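Cystatin-F (Homo sapiens, PDB 2CH9) inhibits the cysteine proteases papain and cathepsin L, more weakly than other cystatins do, and forms a disulfide-linked homodimer. Local coordinates at residues 49-54 against 88-94; 67-73 against 105-111. One frame throughout, in Å; residues are numbered along the deposited sequence. Where two conformers were deposited one is given.

Interaction 1 (49-54 against 88-94). With ZN (zinc ion), chain H.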
loop_
_atom_site.group_PDB
_atom_site.type_symbol
_atom_site.label_atom_id
_atom_site.label_comp_id
_atom_site.label_asym_id
_atom_site.label_seq_id
_atom_site.Cartn_x
_atom_site.Cartn_y
_atom_site.Cartn_z
ATOM N N PHE A 49 -8.276 -11.581 -26.291
ATOM C CA PHE A 49 -9.004 -10.313 -26.236
ATOM C C PHE A 49 -8.459 -9.360 -25.173
ATOM O O PHE A 49 -7.866 -9.789 -24.178
ATOM C CB PHE A 49 -10.494 -10.554 -25.983
ATOM C CG PHE A 49 -11.194 -11.293 -27.092
ATOM C CD1 PHE A 49 -11.539 -10.643 -28.273
ATOM C CD2 PHE A 49 -11.518 -12.638 -26.949
ATOM C CE1 PHE A 49 -12.189 -11.322 -29.302
ATOM C CE2 PHE A 49 -12.172 -13.328 -27.982
ATOM C CZ PHE A 49 -12.505 -12.667 -29.156
ATOM N N LEU A 50 -8.669 -8.065 -25.391
ATOM C CA LEU A 50 -8.356 -7.064 -24.378
ATOM C C LEU A 50 -9.438 -7.044 -23.285
ATOM O O LEU A 50 -10.627 -7.245 -23.555
ATOM C CB LEU A 50 -8.235 -5.662 -24.995
ATOM C CG LEU A 50 -7.154 -5.300 -26.010
ATOM C CD1 LEU A 50 -7.444 -3.904 -26.555
ATOM C CD2 LEU A 50 -5.758 -5.366 -25.400
ATOM N N PHE A 51 -9.016 -6.786 -22.054
ATOM C CA PHE A 51 -9.948 -6.572 -20.955
ATOM C C PHE A 51 -10.104 -5.081 -20.720
ATOM O O PHE A 51 -9.254 -4.302 -21.132
ATOM C CB PHE A 51 -9.449 -7.268 -19.693
ATOM C CG PHE A 51 -9.722 -8.747 -19.664
ATOM C CD1 PHE A 51 -9.138 -9.602 -20.596
ATOM C CD2 PHE A 51 -10.553 -9.293 -18.685
ATOM C CE1 PHE A 51 -9.388 -10.983 -20.563
ATOM C CE2 PHE A 51 -10.812 -10.666 -18.642
ATOM C CZ PHE A 51 -10.227 -11.514 -19.582
ATOM N N LYS A 52 -11.183 -4.693 -20.043
ATOM C CA LYS A 52 -11.457 -3.294 -19.735
ATOM C C LYS A 52 -12.046 -3.193 -18.327
ATOM O O LYS A 52 -12.789 -4.086 -17.881
ATOM C CB LYS A 52 -12.432 -2.727 -20.777
ATOM C CG LYS A 52 -12.807 -1.255 -20.643
ATOM C CD LYS A 52 -13.782 -0.863 -21.743
ATOM C CE LYS A 52 -14.174 0.593 -21.661
ATOM N NZ LYS A 52 -15.163 0.963 -22.724
ATOM N N GLU A 53 -11.708 -2.123 -17.613
ATOM C CA GLU A 53 -12.278 -1.922 -16.283
ATOM C C GLU A 53 -13.808 -1.852 -16.419
ATOM O O GLU A 53 -14.333 -1.162 -17.304
ATOM C CB GLU A 53 -11.679 -0.676 -15.619
ATOM C CG GLU A 53 -12.159 0.692 -16.162
ATOM C CD GLU A 53 -11.526 1.114 -17.486
ATOM O OE1 GLU A 53 -10.686 0.388 -18.069
ATOM O OE2 GLU A 53 -11.890 2.202 -17.962
ATOM N N SER A 54 -14.520 -2.604 -15.578
ATOM C CA SER A 54 -15.980 -2.629 -15.657
ATOM C C SER A 54 -16.665 -1.969 -14.466
ATOM O O SER A 54 -17.774 -1.470 -14.600
ATOM C CB SER A 54 -16.515 -4.052 -15.885
ATOM O OG SER A 54 -16.268 -4.903 -14.778
ATOM N N LEU A 88 -9.214 1.107 -25.874
ATOM C CA LEU A 88 -10.197 0.591 -24.923
ATOM C C LEU A 88 -11.472 1.415 -24.746
ATOM O O LEU A 88 -12.524 0.840 -24.476
ATOM C CB LEU A 88 -9.558 0.363 -23.556
ATOM C CG LEU A 88 -8.712 -0.890 -23.421
ATOM C CD1 LEU A 88 -7.971 -0.861 -22.099
ATOM C CD2 LEU A 88 -9.633 -2.095 -23.507
ATOM N N ASP A 89 -11.380 2.741 -24.880
ATOM C CA ASP A 89 -12.564 3.602 -24.829
ATOM C C ASP A 89 -13.634 3.187 -25.835
ATOM O O ASP A 89 -14.821 3.396 -25.593
ATOM C CB ASP A 89 -12.192 5.067 -25.058
ATOM C CG ASP A 89 -11.467 5.684 -23.869
ATOM O OD1 ASP A 89 -11.600 5.181 -22.729
ATOM O OD2 ASP A 89 -10.770 6.698 -24.078
ATOM N N ASP A 90 -13.213 2.596 -26.954
ATOM C CA ASP A 90 -14.148 2.164 -27.997
ATOM C C ASP A 90 -14.452 0.659 -27.994
ATOM O O ASP A 90 -15.133 0.163 -28.886
ATOM C CB ASP A 90 -13.659 2.612 -29.371
ATOM C CG ASP A 90 -13.684 4.118 -29.539
ATOM O OD1 ASP A 90 -14.596 4.791 -29.006
ATOM O OD2 ASP A 90 -12.779 4.635 -30.218
ATOM N N CYS A 91 -13.971 -0.056 -26.980
ATOM C CA CYS A 91 -14.265 -1.489 -26.848
ATOM C C CYS A 91 -15.445 -1.735 -25.920
ATOM O O CYS A 91 -15.521 -1.160 -24.842
ATOM C CB CYS A 91 -13.032 -2.258 -26.358
ATOM S SG CYS A 91 -11.655 -2.191 -27.550
ATOM N N ASP A 92 -16.373 -2.583 -26.361
ATOM C CA ASP A 92 -17.516 -2.991 -25.534
ATOM C C ASP A 92 -17.281 -4.407 -24.979
ATOM O O ASP A 92 -16.479 -5.168 -25.519
ATOM C CB ASP A 92 -18.827 -2.919 -26.341
ATOM C CG ASP A 92 -19.220 -1.476 -26.741
ATOM O OD1 ASP A 92 -19.165 -0.536 -25.913
ATOM O OD2 ASP A 92 -19.629 -1.279 -27.905
ATOM N N PHE A 93 -17.977 -4.760 -23.901
ATOM C CA PHE A 93 -17.776 -6.071 -23.277
ATOM C C PHE A 93 -18.405 -7.227 -24.064
ATOM O O PHE A 93 -19.392 -7.042 -24.782
ATOM C CB PHE A 93 -18.248 -6.071 -21.819
ATOM C CG PHE A 93 -17.469 -5.142 -20.934
ATOM C CD1 PHE A 93 -16.189 -5.475 -20.510
ATOM C CD2 PHE A 93 -18.013 -3.929 -20.528
ATOM C CE1 PHE A 93 -15.463 -4.611 -19.692
ATOM C CE2 PHE A 93 -17.293 -3.058 -19.716
ATOM C CZ PHE A 93 -16.020 -3.397 -19.302
ATOM N N GLN A 94 -17.815 -8.414 -23.921
ATOM C CA GLN A 94 -18.319 -9.636 -24.542
ATOM C C GLN A 94 -19.790 -9.867 -24.229
ATOM O O GLN A 94 -20.219 -9.722 -23.082
ATOM C CB GLN A 94 -17.509 -10.845 -24.076
ATOM C CG GLN A 94 -16.131 -10.967 -24.700
ATOM C CD GLN A 94 -16.160 -11.466 -26.140
ATOM O OE1 GLN A 94 -17.156 -12.030 -26.602
ATOM N NE2 GLN A 94 -15.055 -11.267 -26.854
HETATM ZN ZN ZN H . -20.085 0.587 -27.312
HETATM O O HOH W 1 -18.643 1.814 -26.179
#
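Within the loop joining strands 67-78 and 102-112, the 3-10 turn 88-90 lies against the start of strand 49-63. L88 points into the strand: its CD2 lies 4.1 Å from CB of L50 and 3.3 Å from the backbone O of F51. D89 turns its carboxylate to R35 of helix 28-44 in a salt bridge, and R35 also pairs with E53, so one arginine ties helix, loop and strand. The disulfide of C91 with C80 closes the loop on itself, as in other secreted (type 2) cystatins, and fixes the C91 carbonyl O that accepts a hydrogen bond from K52 NZ at 3.0 Å; the bond from K52 NZ to L88 O, at 3.2 Å, is weak. D92 faces outward and holds a zinc ion through both carboxylate oxygens. The F93 ring returns to the strand edge-on, with CE1 3.3 Å from K52 O and CZ 3.4 Å from E53 O. Finally Q94 sets NE2 over one face of the F49 ring, 3.7 Å from CZ, and donates to the carbonyl of T78. The contact is thus mixed: loop carbonyls hold the K52 ammonium, while its hydrocarbon part, L88 and F93 supply the packing.

Interaction 2 (67-73 against 105-111)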
loop_
_atom_site.group_PDB
_atom_site.type_symbol
_atom_site.label_atom_id
_atom_site.label_comp_id
_atom_site.label_asym_id
_atom_site.label_seq_id
_atom_site.Cartn_x
_atom_site.Cartn_y
_atom_site.Cartn_z
ATOM N N LEU A 67 0.414 10.927 -6.573
ATOM C CA LEU A 67 -0.807 10.283 -6.103
ATOM C C LEU A 67 -0.744 8.770 -6.244
ATOM O O LEU A 67 -0.574 8.248 -7.349
ATOM C CB LEU A 67 -2.024 10.822 -6.871
ATOM C CG LEU A 67 -2.397 12.314 -6.666
ATOM C CD1 LEU A 67 -3.720 12.660 -7.311
ATOM C CD2 LEU A 67 -2.441 12.707 -5.200
ATOM N N LYS A 68 -0.869 8.066 -5.128
ATOM C CA LYS A 68 -0.941 6.603 -5.162
ATOM C C LYS A 68 -2.385 6.175 -4.935
ATOM O O LYS A 68 -2.986 6.480 -3.886
ATOM C CB LYS A 68 -0.040 5.979 -4.092
ATOM C CG LYS A 68 0.080 4.458 -4.194
ATOM C CD LYS A 68 0.515 3.840 -2.902
ATOM C CE LYS A 68 1.570 2.791 -3.176
ATOM N NZ LYS A 68 1.750 1.810 -2.073
ATOM N N TYR A 69 -2.956 5.494 -5.925
ATOM C CA TYR A 69 -4.323 4.985 -5.816
ATOM C C TYR A 69 -4.309 3.561 -5.342
ATOM O O TYR A 69 -3.483 2.761 -5.777
ATOM C CB TYR A 69 -5.050 5.090 -7.148
ATOM C CG TYR A 69 -5.232 6.514 -7.587
ATOM C CD1 TYR A 69 -6.308 7.280 -7.125
ATOM C CD2 TYR A 69 -4.305 7.124 -8.427
ATOM C CE1 TYR A 69 -6.458 8.599 -7.520
ATOM C CE2 TYR A 69 -4.453 8.444 -8.819
ATOM C CZ TYR A 69 -5.523 9.168 -8.368
ATOM O OH TYR A 69 -5.656 10.467 -8.784
ATOM N N MET A 70 -5.172 3.246 -4.388
ATOM C CA MET A 70 -5.375 1.858 -3.994
ATOM C C MET A 70 -6.801 1.544 -4.415
ATOM O O MET A 70 -7.737 2.157 -3.897
ATOM C CB MET A 70 -5.190 1.686 -2.480
ATOM C CG MET A 70 -3.833 2.153 -2.010
ATOM S SD MET A 70 -3.689 2.188 -0.229
ATOM C CE MET A 70 -1.908 2.382 -0.071
ATOM N N LEU A 71 -6.962 0.607 -5.349
ATOM C CA LEU A 71 -8.246 0.411 -6.018
ATOM C C LEU A 71 -8.739 -1.016 -5.927
ATOM O O LEU A 71 -7.961 -1.962 -6.009
ATOM C CB LEU A 71 -8.170 0.795 -7.497
ATOM C CG LEU A 71 -7.649 2.163 -7.918
ATOM C CD1 LEU A 71 -7.724 2.250 -9.422
ATOM C CD2 LEU A 71 -8.455 3.317 -7.281
ATOM N N GLU A 72 -10.050 -1.141 -5.742
ATOM C CA GLU A 72 -10.765 -2.388 -5.910
ATOM C C GLU A 72 -11.581 -2.202 -7.191
ATOM O O GLU A 72 -12.531 -1.426 -7.231
ATOM C CB GLU A 72 -11.676 -2.649 -4.707
ATOM C CG GLU A 72 -12.348 -3.994 -4.701
ATOM C CD GLU A 72 -13.269 -4.163 -3.500
ATOM O OE1 GLU A 72 -14.365 -3.536 -3.472
ATOM O OE2 GLU A 72 -12.911 -4.926 -2.574
ATOM N N VAL A 73 -11.192 -2.922 -8.232
ATOM C CA VAL A 73 -11.699 -2.682 -9.581
ATOM C C VAL A 73 -12.067 -4.025 -10.233
ATOM O O VAL A 73 -11.326 -5.000 -10.110
ATOM C CB VAL A 73 -10.658 -1.879 -10.432
ATOM C CG1 VAL A 73 -9.245 -2.416 -10.235
ATOM C CG2 VAL A 73 -11.039 -1.844 -11.912
ATOM N N CYS A 105 -10.043 -7.440 -9.093
ATOM C CA CYS A 105 -8.655 -7.059 -8.883
ATOM C C CYS A 105 -8.477 -6.078 -7.729
ATOM O O CYS A 105 -9.383 -5.321 -7.387
ATOM C CB CYS A 105 -8.074 -6.427 -10.154
ATOM S SG CYS A 105 -8.148 -7.456 -11.619
ATOM N N TYR A 106 -7.296 -6.114 -7.130
ATOM C CA TYR A 106 -6.811 -5.029 -6.315
ATOM C C TYR A 106 -5.590 -4.459 -7.028
ATOM O O TYR A 106 -4.718 -5.202 -7.482
ATOM C CB TYR A 106 -6.432 -5.512 -4.907
ATOM C CG TYR A 106 -5.751 -4.417 -4.112
ATOM C CD1 TYR A 106 -6.500 -3.398 -3.509
ATOM C CD2 TYR A 106 -4.350 -4.366 -4.002
ATOM C CE1 TYR A 106 -5.889 -2.375 -2.810
ATOM C CE2 TYR A 106 -3.728 -3.338 -3.295
ATOM C CZ TYR A 106 -4.509 -2.351 -2.696
ATOM O OH TYR A 106 -3.910 -1.335 -1.993
ATOM N N SER A 107 -5.528 -3.140 -7.138
ATOM C CA SER A 107 -4.355 -2.516 -7.694
ATOM C C SER A 107 -3.865 -1.306 -6.903
ATOM O O SER A 107 -4.634 -0.642 -6.185
ATOM C CB SER A 107 -4.598 -2.114 -9.151
ATOM O OG SER A 107 -5.470 -1.008 -9.212
ATOM N N GLU A 108 -2.567 -1.041 -7.043
ATOM C CA GLU A 108 -1.979 0.223 -6.619
ATOM C C GLU A 108 -1.368 0.845 -7.852
ATOM O O GLU A 108 -0.686 0.165 -8.629
ATOM C CB GLU A 108 -0.954 0.005 -5.512
ATOM C CG GLU A 108 -1.627 -0.395 -4.208
ATOM C CD GLU A 108 -0.694 -0.819 -3.100
ATOM O OE1 GLU A 108 0.559 -0.816 -3.262
ATOM O OE2 GLU A 108 -1.235 -1.173 -2.032
ATOM N N VAL A 109 -1.651 2.130 -8.044
ATOM C CA VAL A 109 -1.260 2.863 -9.232
ATOM C C VAL A 109 -0.677 4.180 -8.747
ATOM O O VAL A 109 -1.347 4.938 -8.016
ATOM C CB VAL A 109 -2.496 3.190 -10.110
ATOM C CG1 VAL A 109 -2.099 4.025 -11.309
ATOM C CG2 VAL A 109 -3.224 1.913 -10.543
ATOM N N TRP A 110 0.563 4.452 -9.134
ATOM C CA TRP A 110 1.248 5.673 -8.726
ATOM C C TRP A 110 1.304 6.623 -9.911
ATOM O O TRP A 110 1.833 6.266 -10.972
ATOM C CB TRP A 110 2.664 5.352 -8.227
ATOM C CG TRP A 110 3.419 6.548 -7.673
ATOM C CD1 TRP A 110 2.980 7.450 -6.727
ATOM C CD2 TRP A 110 4.749 6.950 -8.017
ATOM N NE1 TRP A 110 3.955 8.383 -6.476
ATOM C CE2 TRP A 110 5.051 8.103 -7.250
ATOM C CE3 TRP A 110 5.720 6.441 -8.885
ATOM C CZ2 TRP A 110 6.284 8.762 -7.340
ATOM C CZ3 TRP A 110 6.936 7.095 -8.976
ATOM C CH2 TRP A 110 7.209 8.247 -8.202
ATOM N N VAL A 111 0.737 7.815 -9.750
ATOM C CA VAL A 111 0.658 8.768 -10.859
ATOM C C VAL A 111 1.318 10.077 -10.453
ATOM O O VAL A 111 1.000 10.637 -9.396
ATOM C CB VAL A 111 -0.803 9.013 -11.310
ATOM C CG1 VAL A 111 -0.859 9.900 -12.556
ATOM C CG2 VAL A 111 -1.506 7.683 -11.563
HETATM O O HOH W 2 0.530 -0.226 -0.233
#
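Strands 67-73 and 105-111 run antiparallel at the middle of the cystatin sheet, their axes 4.5 Å apart at closest. Four hydrogen-bonded pairs, L67 with V111, Y69 with V109, L71 with S107 and V73 with C105, each exchange two backbone N-H···O bonds, the shortest being Y69 N to V109 O at 2.7 Å. At the non-hydrogen-bonded pairs between them, CA-H···O contacts add to the cohesion, as from E108 CA to Y69 O at 3.1 Å. Apolar packing follows on the face that receives helix 28-44, where CB of Y69 and CB of V109 lie 4.3 Å apart and Y69 and L71 rest on A33. Charge gathers on the other face: K68 NZ forms a salt bridge with E108 OE1 at 3.1 Å, and E108 OE2 accepts from Y106 OH and water 2, both at 2.7 Å; the water accepts weakly from K68 NZ. This face meets the second subunit, with M70 packing on its M70 counterpart. K68 therefore offsets the charge of buried E108, while Y106 OH hydrogen-bonds its second oxygen.

Strand 67-78 connects the two contacts: it pairs with strand 49-63 on one side and with strand 102-112 on the other, and the loop of interaction 1 is the connection between strands 67-78 and 102-112, which pair in interaction 2. The centres lie 19 Å apart, yet the contacts touch where E53 CB packs 3.9 Å from V73 CG2. Helix 28-44 serves both, through R35 at 88-94 and A33 and S37 at the sheet. Their settings differ. Interaction 1 lies away from the inhibitory site, though D92 in it binds a zinc ion, and no other chain of the assembly touches it, whereas interaction 2 borders the second subunit and its K68 side chain is about 9 Å from G18, the reactive-site residue.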